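Local coordinates for protein kojibiose phosphorylase (Gut metagenome, PDB 6W0P) that belongs to glycoside hydrolase family 65, with an N-terminal beta-sandwich domain, a helical catalytic domain and a small C-terminal beta domain, at residues 372-375 against 376-380. Numbering follows the deposited sequence.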
loop_
_atom_site.group_PDB
_atom_site.type_symbol
_atom_site.label_atom_id
_atom_site.label_comp_id
_atom_site.label_asym_id
_atom_site.label_seq_id
_atom_site.Cartn_x
_atom_site.Cartn_y
_atom_site.Cartn_z
ATOM N N ILE A 372 28.379 10.991 -10.248
ATOM C CA ILE A 372 27.968 10.058 -11.341
ATOM C C ILE A 372 28.606 8.672 -11.128
ATOM O O ILE A 372 27.922 7.676 -11.396
ATOM C CB ILE A 372 28.271 10.669 -12.704
ATOM C CG1 ILE A 372 27.475 11.958 -12.897
ATOM C CG2 ILE A 372 28.002 9.686 -13.820
ATOM C CD1 ILE A 372 28.207 13.008 -13.718
ATOM N N MET A 373 29.833 8.590 -10.605
ATOM C CA MET A 373 30.547 7.291 -10.412
ATOM C C MET A 373 29.811 6.491 -9.339
ATOM O O MET A 373 29.749 5.227 -9.431
ATOM C CB MET A 373 32.005 7.484 -9.981
ATOM C CG MET A 373 32.935 7.959 -11.091
ATOM S SD MET A 373 32.820 7.051 -12.624
ATOM C CE MET A 373 33.222 5.400 -12.066
ATOM N N PHE A 374 29.220 7.185 -8.370
ATOM C CA PHE A 374 28.372 6.493 -7.378
ATOM C C PHE A 374 27.360 5.643 -8.145
ATOM O O PHE A 374 27.122 4.500 -7.714
ATOM C CB PHE A 374 27.668 7.444 -6.411
ATOM C CG PHE A 374 26.471 6.790 -5.775
ATOM C CD1 PHE A 374 26.624 5.776 -4.844
ATOM C CD2 PHE A 374 25.191 7.135 -6.166
ATOM C CE1 PHE A 374 25.523 5.163 -4.269
ATOM C CE2 PHE A 374 24.090 6.512 -5.604
ATOM C CZ PHE A 374 24.258 5.526 -4.655
ATOM N N ARG A 375 26.765 6.197 -9.208
ATOM C CA ARG A 375 25.718 5.517 -10.020
ATOM C C ARG A 375 26.355 4.432 -10.894
ATOM O O ARG A 375 25.742 3.383 -11.063
ATOM C CB ARG A 375 24.938 6.524 -10.870
ATOM C CG ARG A 375 24.188 7.560 -10.046
ATOM C CD ARG A 375 23.135 6.975 -9.107
ATOM N NE ARG A 375 22.214 8.011 -8.633
ATOM C CZ ARG A 375 21.125 7.814 -7.901
ATOM N NH1 ARG A 375 20.776 6.600 -7.520
ATOM N NH2 ARG A 375 20.379 8.845 -7.546
ATOM N N TYR A 376 27.525 4.682 -11.468
ATOM C CA TYR A 376 28.242 3.650 -12.251
ATOM C C TYR A 376 28.481 2.457 -11.327
ATOM O O TYR A 376 28.259 1.315 -11.742
ATOM C CB TYR A 376 29.556 4.144 -12.862
ATOM C CG TYR A 376 30.196 3.045 -13.664
ATOM C CD1 TYR A 376 29.750 2.739 -14.940
ATOM C CD2 TYR A 376 31.123 2.197 -13.077
ATOM C CE1 TYR A 376 30.267 1.661 -15.642
ATOM C CE2 TYR A 376 31.652 1.116 -13.764
ATOM C CZ TYR A 376 31.220 0.842 -15.048
ATOM O OH TYR A 376 31.760 -0.227 -15.702
ATOM N N ASN A 377 28.866 2.716 -10.080
ATOM C CA ASN A 377 29.306 1.652 -9.146
ATOM C C ASN A 377 28.088 0.957 -8.528
ATOM O O ASN A 377 28.315 0.015 -7.756
ATOM C CB ASN A 377 30.293 2.190 -8.107
ATOM C CG ASN A 377 31.637 2.544 -8.704
ATOM O OD1 ASN A 377 32.170 1.796 -9.524
ATOM N ND2 ASN A 377 32.200 3.671 -8.301
ATOM N N THR A 378 26.863 1.411 -8.826
ATOM C CA THR A 378 25.593 0.770 -8.382
ATOM C C THR A 378 24.785 0.354 -9.617
ATOM O O THR A 378 23.570 0.131 -9.469
ATOM C CB THR A 378 24.768 1.679 -7.453
ATOM O OG1 THR A 378 24.751 3.014 -7.974
ATOM C CG2 THR A 378 25.314 1.677 -6.045
ATOM N N LEU A 379 25.442 0.220 -10.774
ATOM C CA LEU A 379 24.822 -0.310 -12.019
ATOM C C LEU A 379 24.229 -1.706 -11.782
ATOM O O LEU A 379 23.137 -1.960 -12.287
ATOM C CB LEU A 379 25.851 -0.359 -13.157
ATOM C CG LEU A 379 25.638 0.638 -14.292
ATOM C CD1 LEU A 379 26.620 0.380 -15.439
ATOM C CD2 LEU A 379 24.206 0.600 -14.813
ATOM N N GLU A 380 24.925 -2.604 -11.083
ATOM C CA GLU A 380 24.466 -4.016 -10.954
ATOM C C GLU A 380 23.138 -4.034 -10.178
ATOM O O GLU A 380 22.182 -4.735 -10.610
ATOM C CB GLU A 380 25.560 -4.889 -10.337
ATOM C CG GLU A 380 26.687 -5.161 -11.317
ATOM C CD GLU A 380 26.311 -6.047 -12.505
ATOM O OE1 GLU A 380 25.510 -6.996 -12.317
ATOM O OE2 GLU A 380 26.794 -5.777 -13.628
HETATM O O HOH W 1 22.111 3.946 -7.393
#
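T378 reaches back to F374 where helix 365-376 ends and the chain turns into helix 379-388. The T378 hydroxyl donates to the carbonyl oxygen of F374, with OG1 to O at 2.8 Å. The donor sits 22° out of the carbonyl plane. The chi1 of T378, 44°, puts OG1 between its backbone N and carbonyl carbon and aims it back at the first helix. The same OG1 lies over the centre of one face of the F374 ring, 4.1 Å above its plane. The methyl CG2 packs on F374 CE1 at 3.9 Å.

Water 1 donates to T378 OG1 and accepts from R375 NH1 (3.0 Å from the water oxygen), in the guanidinium plane. R375 NH2 also forms a salt bridge with E353. Y376 OH forms a hydrogen bond with E446, and N377 ND2 with the P330 carbonyl.

Backbone bonds close the helix. Y376 N donates to I372 O, and N377 N donates to M373 O at 2.7 Å, nearly in line with the carbonyl. A weak bond runs from T378 N to R375 O. The type I turn from Y376 to L379 overlaps this helix end.

The apolar contact is M373 beside Y376. The M373 chain bends at chi2 and chi3, which brings CE to 4.0 Å from Y376 CB and obliquely against the ring. Both side chains also touch helix 437-458.

T378 holds the N-cap position of the next helix, yet its hydroxyl makes no capping bond. Its two bonds grip this buried group and, through the water, link the turn to the R375 guanidinium.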